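Local coordinates for cytokinesis protein 2 (Saccharomyces cerevisiae, PDB 4WPE) that mediates cytoskeletal rearrangements required for cytokinesis in budding yeast, forming rings that coincide with the septins and later the medial actin ring, here as its F-BAR domain, at residues E144-K149 / K191-V196; R158-N163 / E174-E179; Q151-R156 / L181-N186. All blocks are in the same frame, centred on the assembly; numbering follows the deposited sequence.

Contact 1: E144-K149 / K191-V196; sequences EVLQKK and KVQLDV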
ATOM      1  N   GLU A 144     -40.246  30.608  46.495  1.00 65.10           N
ATOM      2  CA  GLU A 144     -41.628  30.200  46.304  1.00 60.90           C
ATOM      3  C   GLU A 144     -42.147  29.457  47.529  1.00 58.78           C
ATOM      4  O   GLU A 144     -43.285  29.664  47.950  1.00 59.31           O
ATOM      5  CB  GLU A 144     -41.759  29.340  45.046  1.00 55.28           C
ATOM      6  CG  GLU A 144     -41.496  30.122  43.765  1.00 62.69           C
ATOM      7  CD  GLU A 144     -41.258  29.234  42.557  1.00 64.61           C
ATOM      8  OE1 GLU A 144     -41.370  27.995  42.687  1.00 62.60           O
ATOM      9  OE2 GLU A 144     -40.953  29.781  41.475  1.00 62.76           O
ATOM     10  N   VAL A 145     -41.302  28.604  48.103  1.00 53.71           N
ATOM     11  CA  VAL A 145     -41.657  27.860  49.308  1.00 53.67           C
ATOM     12  C   VAL A 145     -42.056  28.799  50.441  1.00 56.35           C
ATOM     13  O   VAL A 145     -43.107  28.626  51.062  1.00 69.48           O
ATOM     14  CB  VAL A 145     -40.493  26.964  49.785  1.00 57.84           C
ATOM     15  CG1 VAL A 145     -40.663  26.590  51.252  1.00 57.63           C
ATOM     16  CG2 VAL A 145     -40.391  25.719  48.921  1.00 60.26           C
ATOM     17  N   LEU A 146     -41.222  29.800  50.693  1.00 45.83           N
ATOM     18  CA  LEU A 146     -41.466  30.734  51.783  1.00 53.71           C
ATOM     19  C   LEU A 146     -42.619  31.686  51.480  1.00 56.26           C
ATOM     20  O   LEU A 146     -43.295  32.152  52.397  1.00 57.91           O
ATOM     21  CB  LEU A 146     -40.200  31.527  52.099  1.00 50.83           C
ATOM     22  CG  LEU A 146     -39.646  31.210  53.486  1.00 51.64           C
ATOM     23  CD1 LEU A 146     -38.315  31.902  53.715  1.00 52.41           C
ATOM     24  CD2 LEU A 146     -40.657  31.609  54.549  1.00 53.20           C
ATOM     25  N   GLN A 147     -42.842  31.972  50.200  1.00 55.17           N
ATOM     26  CA  GLN A 147     -43.976  32.800  49.800  1.00 55.14           C
ATOM     27  C   GLN A 147     -45.281  32.101  50.164  1.00 60.83           C
ATOM     28  O   GLN A 147     -46.256  32.746  50.552  1.00 65.03           O
ATOM     29  CB  GLN A 147     -43.943  33.108  48.306  1.00 58.23           C
ATOM     30  CG  GLN A 147     -44.697  34.372  47.929  1.00 75.72           C
ATOM     31  CD  GLN A 147     -45.518  34.211  46.665  1.00 96.20           C
ATOM     32  OE1 GLN A 147     -45.330  33.259  45.906  1.00104.52           O
ATOM     33  NE2 GLN A 147     -46.442  35.140  46.437  1.00 99.82           N
ATOM     34  N   LYS A 148     -45.294  30.777  50.038  1.00 57.84           N
ATOM     35  CA  LYS A 148     -46.435  29.992  50.492  1.00 52.30           C
ATOM     36  C   LYS A 148     -46.584  30.144  52.001  1.00 55.34           C
ATOM     37  O   LYS A 148     -47.663  30.464  52.492  1.00 60.60           O
ATOM     38  CB  LYS A 148     -46.276  28.519  50.113  1.00 42.81           C
ATOM     39  N   LYS A 149     -45.488  29.931  52.727  1.00 57.56           N
ATOM     40  CA  LYS A 149     -45.485  30.037  54.184  1.00 52.61           C
ATOM     41  C   LYS A 149     -45.936  31.410  54.659  1.00 51.26           C
ATOM     42  O   LYS A 149     -46.663  31.523  55.646  1.00 55.92           O
ATOM     43  CB  LYS A 149     -44.094  29.737  54.746  1.00 55.31           C
ATOM     44  CG  LYS A 149     -43.704  28.270  54.747  1.00 58.48           C
ATOM     45  CD  LYS A 149     -42.663  27.999  55.823  1.00 63.54           C
ATOM     46  CE  LYS A 149     -42.343  26.521  55.932  1.00 68.22           C
ATOM     47  NZ  LYS A 149     -41.117  26.183  55.162  1.00 68.23           N
ATOM     48  N   LYS A 191     -41.803  37.395  56.291  1.00 50.46           N
ATOM     49  CA  LYS A 191     -41.678  38.493  55.341  1.00 50.86           C
ATOM     50  C   LYS A 191     -40.220  38.910  55.198  1.00 54.60           C
ATOM     51  O   LYS A 191     -39.738  39.150  54.093  1.00 60.19           O
ATOM     52  CB  LYS A 191     -42.534  39.682  55.782  1.00 52.05           C
ATOM     53  CG  LYS A 191     -42.884  40.666  54.673  1.00 50.26           C
ATOM     54  CD  LYS A 191     -41.826  41.736  54.497  1.00 55.29           C
ATOM     55  CE  LYS A 191     -42.259  42.763  53.466  1.00 60.24           C
ATOM     56  NZ  LYS A 191     -42.721  42.111  52.211  1.00 65.10           N
ATOM     57  N   VAL A 192     -39.520  38.996  56.323  1.00 55.83           N
ATOM     58  CA  VAL A 192     -38.114  39.369  56.306  1.00 57.54           C
ATOM     59  C   VAL A 192     -37.267  38.243  55.712  1.00 54.21           C
ATOM     60  O   VAL A 192     -36.405  38.489  54.869  1.00 49.88           O
ATOM     61  CB  VAL A 192     -37.607  39.719  57.716  1.00 52.57           C
ATOM     62  CG1 VAL A 192     -36.092  39.836  57.725  1.00 54.22           C
ATOM     63  CG2 VAL A 192     -38.246  41.008  58.191  1.00 45.58           C
ATOM     64  N   GLN A 193     -37.532  37.011  56.138  1.00 51.72           N
ATOM     65  CA  GLN A 193     -36.828  35.847  55.606  1.00 49.78           C
ATOM     66  C   GLN A 193     -37.021  35.717  54.095  1.00 58.09           C
ATOM     67  O   GLN A 193     -36.174  35.158  53.403  1.00 61.26           O
ATOM     68  CB  GLN A 193     -37.300  34.571  56.303  1.00 42.38           C
ATOM     69  CG  GLN A 193     -36.831  34.431  57.738  1.00 51.27           C
ATOM     70  CD  GLN A 193     -37.369  33.178  58.400  1.00 61.31           C
ATOM     71  OE1 GLN A 193     -37.798  32.243  57.725  1.00 60.18           O
ATOM     72  NE2 GLN A 193     -37.358  33.156  59.728  1.00 66.37           N
ATOM     73  N   LEU A 194     -38.136  36.238  53.590  1.00 58.90           N
ATOM     74  CA  LEU A 194     -38.429  36.185  52.162  1.00 49.85           C
ATOM     75  C   LEU A 194     -37.716  37.293  51.398  1.00 52.69           C
ATOM     76  O   LEU A 194     -37.249  37.085  50.279  1.00 63.81           O
ATOM     77  CB  LEU A 194     -39.932  36.278  51.914  1.00 45.57           C
ATOM     78  CG  LEU A 194     -40.347  36.323  50.443  1.00 52.33           C
ATOM     79  CD1 LEU A 194     -40.071  34.990  49.770  1.00 58.40           C
ATOM     80  CD2 LEU A 194     -41.809  36.708  50.305  1.00 51.48           C
ATOM     81  N   ASP A 195     -37.634  38.472  52.004  1.00 49.95           N
ATOM     82  CA  ASP A 195     -36.968  39.600  51.366  1.00 53.24           C
ATOM     83  C   ASP A 195     -35.485  39.316  51.166  1.00 51.42           C
ATOM     84  O   ASP A 195     -34.926  39.627  50.116  1.00 48.96           O
ATOM     85  CB  ASP A 195     -37.150  40.876  52.189  1.00 59.44           C
ATOM     86  CG  ASP A 195     -38.550  41.455  52.073  1.00 71.71           C
ATOM     87  OD1 ASP A 195     -39.219  41.219  51.044  1.00 71.07           O
ATOM     88  OD2 ASP A 195     -38.982  42.148  53.018  1.00 81.11           O
ATOM     89  N   VAL A 196     -34.854  38.720  52.176  1.00 51.05           N
ATOM     90  CA  VAL A 196     -33.429  38.425  52.100  1.00 56.46           C
ATOM     91  C   VAL A 196     -33.159  37.308  51.090  1.00 63.11           C
ATOM     92  O   VAL A 196     -32.225  37.397  50.289  1.00 58.49           O
ATOM     93  CB  VAL A 196     -32.843  38.046  53.489  1.00 52.34           C
ATOM     94  CG1 VAL A 196     -33.677  36.980  54.173  1.00 52.31           C
ATOM     95  CG2 VAL A 196     -31.397  37.588  53.352  1.00 52.47           C
TER

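Contact 2: R158-N163 / E174-E179; sequences RDLQLN and EHNKRE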
ATOM      1  N   ARG A 158     -55.167  36.653  59.990  1.00 54.76           N
ATOM      2  CA  ARG A 158     -56.429  37.342  59.721  1.00 48.98           C
ATOM      3  C   ARG A 158     -57.613  36.539  60.246  1.00 53.36           C
ATOM      4  O   ARG A 158     -58.611  37.109  60.694  1.00 54.42           O
ATOM      5  CB  ARG A 158     -56.595  37.605  58.223  1.00 45.94           C
ATOM      6  N   ASP A 159     -57.501  35.216  60.193  1.00 53.15           N
ATOM      7  CA  ASP A 159     -58.545  34.346  60.723  1.00 54.56           C
ATOM      8  C   ASP A 159     -58.672  34.491  62.232  1.00 60.32           C
ATOM      9  O   ASP A 159     -59.775  34.545  62.770  1.00 60.37           O
ATOM     10  CB  ASP A 159     -58.269  32.885  60.369  1.00 52.84           C
ATOM     11  CG  ASP A 159     -58.468  32.595  58.896  1.00 59.18           C
ATOM     12  OD1 ASP A 159     -58.579  33.556  58.106  1.00 54.50           O
ATOM     13  OD2 ASP A 159     -58.513  31.401  58.530  1.00 68.21           O
ATOM     14  N   LEU A 160     -57.533  34.553  62.911  1.00 66.10           N
ATOM     15  CA  LEU A 160     -57.514  34.637  64.365  1.00 55.08           C
ATOM     16  C   LEU A 160     -58.058  35.966  64.883  1.00 61.07           C
ATOM     17  O   LEU A 160     -58.710  36.011  65.929  1.00 59.18           O
ATOM     18  CB  LEU A 160     -56.093  34.414  64.887  1.00 43.78           C
ATOM     19  CG  LEU A 160     -55.629  32.958  64.890  1.00 50.13           C
ATOM     20  CD1 LEU A 160     -54.118  32.876  65.029  1.00 47.35           C
ATOM     21  CD2 LEU A 160     -56.317  32.189  66.007  1.00 46.42           C
ATOM     22  N   GLN A 161     -57.795  37.051  64.161  1.00 58.60           N
ATOM     23  CA  GLN A 161     -58.267  38.352  64.616  1.00 59.05           C
ATOM     24  C   GLN A 161     -59.748  38.533  64.305  1.00 64.99           C
ATOM     25  O   GLN A 161     -60.447  39.267  65.002  1.00 68.46           O
ATOM     26  CB  GLN A 161     -57.440  39.481  63.998  1.00 48.58           C
ATOM     27  CG  GLN A 161     -57.619  39.659  62.515  1.00 60.46           C
ATOM     28  CD  GLN A 161     -56.776  40.792  61.982  1.00 66.12           C
ATOM     29  OE1 GLN A 161     -56.017  41.412  62.725  1.00 59.07           O
ATOM     30  NE2 GLN A 161     -56.899  41.069  60.688  1.00 72.40           N
ATOM     31  N   LEU A 162     -60.227  37.852  63.271  1.00 66.31           N
ATOM     32  CA  LEU A 162     -61.652  37.849  62.969  1.00 67.46           C
ATOM     33  C   LEU A 162     -62.383  37.005  64.007  1.00 69.01           C
ATOM     34  O   LEU A 162     -63.587  37.160  64.235  1.00 74.59           O
ATOM     35  CB  LEU A 162     -61.906  37.313  61.559  1.00 65.58           C
ATOM     36  CG  LEU A 162     -63.348  37.385  61.050  1.00 69.87           C
ATOM     37  CD1 LEU A 162     -63.911  38.795  61.204  1.00 64.28           C
ATOM     38  CD2 LEU A 162     -63.436  36.913  59.602  1.00 72.24           C
ATOM     39  N   ASN A 163     -61.628  36.120  64.642  1.00 63.69           N
ATOM     40  CA  ASN A 163     -62.170  35.173  65.604  1.00 65.54           C
ATOM     41  C   ASN A 163     -62.191  35.729  67.025  1.00 66.69           C
ATOM     42  O   ASN A 163     -62.797  35.147  67.926  1.00 60.49           O
ATOM     43  CB  ASN A 163     -61.352  33.883  65.557  1.00 60.63           C
ATOM     44  CG  ASN A 163     -61.965  32.773  66.373  1.00 67.56           C
ATOM     45  OD1 ASN A 163     -61.631  32.594  67.540  1.00 69.36           O
ATOM     46  ND2 ASN A 163     -62.865  32.016  65.760  1.00 76.18           N
ATOM     47  N   GLU A 174     -57.504  34.435  76.237  1.00 53.94           N
ATOM     48  CA  GLU A 174     -56.049  34.470  76.340  1.00 57.63           C
ATOM     49  C   GLU A 174     -55.395  33.590  75.279  1.00 57.53           C
ATOM     50  O   GLU A 174     -54.432  33.997  74.623  1.00 47.85           O
ATOM     51  CB  GLU A 174     -55.607  34.029  77.737  1.00 63.23           C
ATOM     52  CG  GLU A 174     -54.102  33.941  77.921  1.00 75.52           C
ATOM     53  CD  GLU A 174     -53.712  33.085  79.111  1.00 84.75           C
ATOM     54  OE1 GLU A 174     -54.399  33.162  80.151  1.00 86.00           O
ATOM     55  OE2 GLU A 174     -52.720  32.329  79.003  1.00 90.10           O
ATOM     56  N   HIS A 175     -55.932  32.385  75.113  1.00 57.02           N
ATOM     57  CA  HIS A 175     -55.419  31.436  74.136  1.00 57.04           C
ATOM     58  C   HIS A 175     -55.426  32.002  72.720  1.00 59.90           C
ATOM     59  O   HIS A 175     -54.512  31.747  71.934  1.00 60.77           O
ATOM     60  CB  HIS A 175     -56.232  30.145  74.172  1.00 62.39           C
ATOM     61  CG  HIS A 175     -55.920  29.207  73.053  1.00 74.14           C
ATOM     62  ND1 HIS A 175     -54.731  28.507  72.976  1.00 78.32           N
ATOM     63  CD2 HIS A 175     -56.628  28.855  71.955  1.00 78.71           C
ATOM     64  CE1 HIS A 175     -54.728  27.766  71.889  1.00 82.17           C
ATOM     65  NE2 HIS A 175     -55.871  27.957  71.247  1.00 82.39           N
ATOM     66  N   ASN A 176     -56.460  32.771  72.402  1.00 54.92           N
ATOM     67  CA  ASN A 176     -56.595  33.362  71.076  1.00 44.29           C
ATOM     68  C   ASN A 176     -55.689  34.575  70.916  1.00 44.50           C
ATOM     69  O   ASN A 176     -55.200  34.853  69.821  1.00 52.95           O
ATOM     70  CB  ASN A 176     -58.048  33.754  70.809  1.00 48.51           C
ATOM     71  CG  ASN A 176     -58.307  34.062  69.350  1.00 49.05           C
ATOM     72  OD1 ASN A 176     -58.465  33.153  68.535  1.00 56.31           O
ATOM     73  ND2 ASN A 176     -58.352  35.345  69.011  1.00 43.58           N
ATOM     74  N   LYS A 177     -55.468  35.301  72.008  1.00 44.92           N
ATOM     75  CA  LYS A 177     -54.572  36.449  71.980  1.00 43.78           C
ATOM     76  C   LYS A 177     -53.128  35.981  71.796  1.00 43.22           C
ATOM     77  O   LYS A 177     -52.328  36.658  71.151  1.00 43.46           O
ATOM     78  CB  LYS A 177     -54.712  37.284  73.257  1.00 36.31           C
ATOM     79  N   ARG A 178     -52.804  34.820  72.361  1.00 42.14           N
ATOM     80  CA  ARG A 178     -51.475  34.228  72.206  1.00 45.65           C
ATOM     81  C   ARG A 178     -51.231  33.819  70.763  1.00 50.24           C
ATOM     82  O   ARG A 178     -50.189  34.130  70.179  1.00 48.25           O
ATOM     83  CB  ARG A 178     -51.305  33.008  73.114  1.00 38.26           C
ATOM     84  CG  ARG A 178     -51.035  33.333  74.569  1.00 39.97           C
ATOM     85  CD  ARG A 178     -50.634  32.081  75.328  1.00 47.97           C
ATOM     86  NE  ARG A 178     -50.674  32.275  76.775  1.00 57.00           N
ATOM     87  CZ  ARG A 178     -49.646  32.711  77.498  1.00 66.09           C
ATOM     88  NH1 ARG A 178     -48.494  33.010  76.909  1.00 63.72           N
ATOM     89  NH2 ARG A 178     -49.770  32.856  78.810  1.00 71.12           N
ATOM     90  N   GLU A 179     -52.200  33.104  70.203  1.00 48.41           N
ATOM     91  CA  GLU A 179     -52.149  32.680  68.812  1.00 47.08           C
ATOM     92  C   GLU A 179     -52.042  33.877  67.879  1.00 48.58           C
ATOM     93  O   GLU A 179     -51.359  33.825  66.858  1.00 52.88           O
ATOM     94  CB  GLU A 179     -53.384  31.851  68.467  1.00 50.52           C
ATOM     95  CG  GLU A 179     -53.385  30.475  69.106  1.00 62.86           C
ATOM     96  CD  GLU A 179     -52.170  29.660  68.710  1.00 72.35           C
ATOM     97  OE1 GLU A 179     -52.000  29.400  67.499  1.00 76.82           O
ATOM     98  OE2 GLU A 179     -51.386  29.281  69.605  1.00 72.94           O
TER

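Contact 3: Q151-R156 / L181-N186; sequences QDAQIR and LKWESN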
ATOM      1  N   GLN A 151     -47.922  33.607  52.988  1.00 57.72           N
ATOM      2  CA  GLN A 151     -49.350  33.735  52.713  1.00 50.07           C
ATOM      3  C   GLN A 151     -50.176  32.933  53.716  1.00 55.96           C
ATOM      4  O   GLN A 151     -51.211  33.402  54.195  1.00 57.84           O
ATOM      5  CB  GLN A 151     -49.665  33.281  51.287  1.00 20.00           C
ATOM      6  N   ASP A 152     -49.712  31.726  54.028  1.00 53.19           N
ATOM      7  CA  ASP A 152     -50.366  30.884  55.028  1.00 59.25           C
ATOM      8  C   ASP A 152     -50.429  31.585  56.377  1.00 60.27           C
ATOM      9  O   ASP A 152     -51.493  31.682  56.988  1.00 66.13           O
ATOM     10  CB  ASP A 152     -49.635  29.549  55.180  1.00 72.80           C
ATOM     11  CG  ASP A 152     -49.893  28.606  54.024  1.00 86.47           C
ATOM     12  OD1 ASP A 152     -48.916  28.185  53.371  1.00 98.97           O
ATOM     13  OD2 ASP A 152     -51.071  28.285  53.769  1.00 86.98           O
ATOM     14  N   ALA A 153     -49.278  32.075  56.830  1.00 59.76           N
ATOM     15  CA  ALA A 153     -49.178  32.754  58.117  1.00 57.72           C
ATOM     16  C   ALA A 153     -50.043  34.008  58.150  1.00 55.18           C
ATOM     17  O   ALA A 153     -50.676  34.303  59.162  1.00 55.59           O
ATOM     18  CB  ALA A 153     -47.732  33.103  58.420  1.00 53.50           C
ATOM     19  N   GLN A 154     -50.069  34.738  57.039  1.00 50.04           N
ATOM     20  CA  GLN A 154     -50.890  35.941  56.931  1.00 48.54           C
ATOM     21  C   GLN A 154     -52.377  35.609  56.986  1.00 49.65           C
ATOM     22  O   GLN A 154     -53.174  36.377  57.524  1.00 49.20           O
ATOM     23  CB  GLN A 154     -50.574  36.692  55.639  1.00 48.33           C
ATOM     24  CG  GLN A 154     -49.362  37.592  55.729  1.00 47.72           C
ATOM     25  CD  GLN A 154     -48.948  38.137  54.380  1.00 49.99           C
ATOM     26  OE1 GLN A 154     -49.113  37.476  53.356  1.00 62.01           O
ATOM     27  NE2 GLN A 154     -48.404  39.348  54.371  1.00 50.77           N
ATOM     28  N   ILE A 155     -52.743  34.462  56.426  1.00 53.52           N
ATOM     29  CA  ILE A 155     -54.137  34.035  56.412  1.00 49.80           C
ATOM     30  C   ILE A 155     -54.571  33.570  57.797  1.00 51.26           C
ATOM     31  O   ILE A 155     -55.671  33.893  58.249  1.00 61.70           O
ATOM     32  CB  ILE A 155     -54.370  32.912  55.381  1.00 46.58           C
ATOM     33  CG1 ILE A 155     -54.453  33.501  53.973  1.00 50.09           C
ATOM     34  CG2 ILE A 155     -55.654  32.165  55.675  1.00 36.15           C
ATOM     35  CD1 ILE A 155     -54.411  32.460  52.877  1.00 51.88           C
ATOM     36  N   ARG A 156     -53.705  32.829  58.480  1.00 48.82           N
ATOM     37  CA  ARG A 156     -54.037  32.339  59.815  1.00 50.92           C
ATOM     38  C   ARG A 156     -54.085  33.491  60.818  1.00 55.36           C
ATOM     39  O   ARG A 156     -54.809  33.429  61.813  1.00 65.48           O
ATOM     40  CB  ARG A 156     -53.040  31.270  60.268  1.00 54.37           C
ATOM     41  CG  ARG A 156     -53.354  30.676  61.637  1.00 64.94           C
ATOM     42  CD  ARG A 156     -53.086  29.181  61.684  1.00 81.06           C
ATOM     43  NE  ARG A 156     -52.232  28.735  60.589  1.00 96.53           N
ATOM     44  CZ  ARG A 156     -52.505  27.698  59.802  1.00106.25           C
ATOM     45  NH1 ARG A 156     -53.617  26.999  59.989  1.00108.81           N
ATOM     46  NH2 ARG A 156     -51.669  27.364  58.828  1.00108.55           N
ATOM     47  N   LEU A 181     -50.551  36.837  68.402  1.00 42.99           N
ATOM     48  CA  LEU A 181     -49.213  37.416  68.375  1.00 47.65           C
ATOM     49  C   LEU A 181     -48.202  36.414  67.804  1.00 43.12           C
ATOM     50  O   LEU A 181     -47.244  36.801  67.133  1.00 34.45           O
ATOM     51  CB  LEU A 181     -48.801  37.870  69.783  1.00 55.52           C
ATOM     52  CG  LEU A 181     -47.864  39.075  69.975  1.00 69.72           C
ATOM     53  CD1 LEU A 181     -47.594  39.298  71.457  1.00 72.23           C
ATOM     54  CD2 LEU A 181     -46.539  38.966  69.214  1.00 77.20           C
ATOM     55  N   LYS A 182     -48.419  35.127  68.070  1.00 38.87           N
ATOM     56  CA  LYS A 182     -47.551  34.086  67.535  1.00 41.04           C
ATOM     57  C   LYS A 182     -47.518  34.138  66.013  1.00 52.84           C
ATOM     58  O   LYS A 182     -46.456  34.012  65.400  1.00 59.83           O
ATOM     59  CB  LYS A 182     -48.009  32.698  67.992  1.00 41.81           C
ATOM     60  CG  LYS A 182     -47.242  31.557  67.327  1.00 41.09           C
ATOM     61  CD  LYS A 182     -47.828  30.197  67.678  1.00 47.69           C
ATOM     62  CE  LYS A 182     -47.153  29.089  66.880  1.00 48.90           C
ATOM     63  NZ  LYS A 182     -47.843  27.780  67.060  1.00 54.16           N
ATOM     64  N   TRP A 183     -48.686  34.338  65.409  1.00 44.57           N
ATOM     65  CA  TRP A 183     -48.793  34.359  63.956  1.00 43.85           C
ATOM     66  C   TRP A 183     -48.629  35.764  63.395  1.00 44.92           C
ATOM     67  O   TRP A 183     -48.465  35.946  62.188  1.00 47.11           O
ATOM     68  CB  TRP A 183     -50.120  33.743  63.518  1.00 39.77           C
ATOM     69  CG  TRP A 183     -50.074  32.264  63.646  1.00 39.69           C
ATOM     70  CD1 TRP A 183     -50.619  31.508  64.639  1.00 38.63           C
ATOM     71  CD2 TRP A 183     -49.394  31.357  62.774  1.00 45.41           C
ATOM     72  NE1 TRP A 183     -50.340  30.178  64.428  1.00 45.34           N
ATOM     73  CE2 TRP A 183     -49.586  30.060  63.288  1.00 48.12           C
ATOM     74  CE3 TRP A 183     -48.648  31.514  61.601  1.00 46.81           C
ATOM     75  CZ2 TRP A 183     -49.064  28.927  62.670  1.00 52.18           C
ATOM     76  CZ3 TRP A 183     -48.129  30.389  60.988  1.00 47.60           C
ATOM     77  CH2 TRP A 183     -48.339  29.112  61.524  1.00 51.03           C
ATOM     78  N   GLU A 184     -48.671  36.753  64.278  1.00 48.00           N
ATOM     79  CA  GLU A 184     -48.231  38.095  63.931  1.00 55.30           C
ATOM     80  C   GLU A 184     -46.714  38.060  63.778  1.00 59.90           C
ATOM     81  O   GLU A 184     -46.156  38.597  62.821  1.00 63.82           O
ATOM     82  CB  GLU A 184     -48.650  39.102  65.001  1.00 61.60           C
ATOM     83  CG  GLU A 184     -48.346  40.550  64.670  1.00 69.66           C
ATOM     84  CD  GLU A 184     -48.699  41.482  65.814  1.00 83.03           C
ATOM     85  OE1 GLU A 184     -49.533  42.391  65.614  1.00 85.76           O
ATOM     86  OE2 GLU A 184     -48.145  41.300  66.918  1.00 90.33           O
ATOM     87  N   SER A 185     -46.059  37.397  64.726  1.00 55.17           N
ATOM     88  CA  SER A 185     -44.612  37.243  64.713  1.00 55.63           C
ATOM     89  C   SER A 185     -44.163  36.462  63.488  1.00 57.65           C
ATOM     90  O   SER A 185     -43.237  36.868  62.786  1.00 48.17           O
ATOM     91  CB  SER A 185     -44.132  36.539  65.984  1.00 52.52           C
ATOM     92  OG  SER A 185     -44.377  37.332  67.132  1.00 61.38           O
ATOM     93  N   ASN A 186     -44.831  35.339  63.241  1.00 56.02           N
ATOM     94  CA  ASN A 186     -44.520  34.486  62.102  1.00 45.10           C
ATOM     95  C   ASN A 186     -44.632  35.236  60.779  1.00 52.26           C
ATOM     96  O   ASN A 186     -43.756  35.128  59.922  1.00 57.41           O
ATOM     97  CB  ASN A 186     -45.441  33.266  62.098  1.00 42.14           C
ATOM     98  CG  ASN A 186     -44.978  32.187  63.056  1.00 43.56           C
ATOM     99  OD1 ASN A 186     -43.975  32.351  63.755  1.00 42.64           O
ATOM    100  ND2 ASN A 186     -45.717  31.085  63.111  1.00 42.24           N
TER

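Contact 1: E144-K149 / K191-V196
Leu146 and Leu194 face each other where two antiparallel helices run side by side, their CA atoms 6.3 Å apart. The short axes come to 9.5 Å at closest approach, with 161° between their N-to-C directions. The two leucines meet unevenly: the methyl CD1 of Leu194 comes up to CB of Leu146, 4.2 Å away, and so touches the root of that side chain and not its branched end. Leu194 carries CG anti to its backbone N (chi1 176°), which turns the isobutyl group toward the helix opposite. The same CD1 also lies 4.1 Å from the backbone N of Gln147, and its sister methyl CD2 rests against CG of Gln147, whose amide end then leads away from the contact.

Leu146 sends its own methyl CD1 past Leu194 to the residue before it, packing on CB of Gln193 at 3.9 Å. The side chains of Leu146 and Gln193 cross at about a right angle, and the extended Gln193 chain brings OE1 to 4.1 Å from the same methyl. Tyr190 and Leu150 continue the packing: Leu146 also touches the former, Leu194 the latter.

No hydrogen bond or salt bridge spans the two segments. The antiparallel pair lies in a predicted coiled coil of the F-BAR domain, and the contact is apolar, consistent with hydrophobic burial and van der Waals packing of methyl and methylene groups, with buried Leu194 at the inner side and the glutamine chains at the margins. With no directional bond between the segments, the contact depends on how closely the apolar surfaces fit.

Contact 2: R158-N163 / E174-E179
Leu160 and Asn176 bring the two backbones nearest each other, their CA atoms 6.9 Å apart, where helix 76-162 is finishing and helix 170-259 has just begun to run back alongside it. The buried Asn176 makes the one hydrogen bond that crosses between the segments: ND2 donates to the carbonyl O of Leu160 over 3.2 Å, nearly straight at 174°. That oxygen lies in the plane of the Asn176 amide, whereas the donor is tilted 35° from the carbonyl plane of Leu160. With CG anti to the backbone N (chi1 -166°), the amide of Asn176 is carried across to the other helix. The bond adds to the weak one that Leu160 O, near the C-terminal end of helix 76-162, accepts from the backbone N of Asn163, and in turn it fixes the rotation of the amide.

The side chain of Leu160 slides past Asn176 in the opposite direction, so that CD2 lies 3.5 Å from OD1 of Asn176. Its other methyl, CD1, reaches further along helix 170-259 and packs on CB of Glu179 at 3.7 Å. CD2 touches that CB as well, so the fork of the leucine straddles the first carbon of the glutamate. Beyond CB, Glu179 bends at chi2 and leads its carboxylate away from the contact, so that of the side chain it is CB that meets the leucine, beside the backbone O of Glu179; CG lies over one face of the His175 ring on its own helix.

Glu164 and Met167, in the loop that joins the helices, also touch Asn176, and Leu180 and Trp183 extend the apolar surface beside Leu160. The contact thus lies at the hairpin turn near the far end of the elongated F-BAR domain, its centre about 67 Å from the centre of the chain.

Contact 3: Q151-R156 / L181-N186
Arg156 lays its side chain over one face of the Trp183 indole. Its CG stands almost exactly above the five-membered ring, 4.0 Å from the centroid and 1° off the ring normal, a CH-pi contact. From there the chain runs across the ring system: CD comes 3.9 Å from CE2 of Trp183, and NE lies 3.8 Å from CZ2. The guanidinium itself is turned 46° against the indole, with CZ 5.0 Å from the centroid of the six-membered ring, so the cation-pi term is long and at most a weak attraction. Ala153 meets the same indole at its edge, near the ring plane, with CB 3.7 Å from CE3 of Trp183.

Ala153 and Arg156 sit on helix 76-162, about one turn apart, and the tryptophan comes from helix 170-259. The helices belong to the long antiparallel bundle of the F-BAR domain; their short axes approach here to 8.6 Å, and the small Ala153 leaves CE3 of Trp183 close to its CA as well as its CB. Replacing Trp183 by an alanine is likely to leave the methylenes of Arg156 without the ring face they lie on and a gap beside the methyl of Ala153.

Behind the ring, ND2 of Asn186 lies 3.2 Å above the opposite face, offset toward the rim, so the indole is flanked on two sides. CG of Trp183 is anti to its carbonyl carbon (chi1 -75°), which points the ring toward helix 76-162. Further out, Ser187 and Tyr190 touch Ala153, and the carbonyl O of Trp183 is hydrogen-bonded to OG of Ser187.

From the N terminus, helix 76-162 passes first through 144-149, then 151-156, then 158-163; after the turn, helix 170-259 takes up the partners in reverse order, 174-179, 181-186 and 191-196. Contact 2 therefore closes the shortest loop, contact 3 the one enclosing it, and contact 1 the outermost: three nested closures, none crossing. The centres of contacts 1 and 3 are about 12 Å apart, those of contacts 3 and 2 about 10 Å. Contacts 2 and 3 touch directly, with Leu160 CD1 3.8 Å from Trp183 CD1, whereas contacts 1 and 2 do not touch. Together they tie the two helices into one hairpin arm toward its turn.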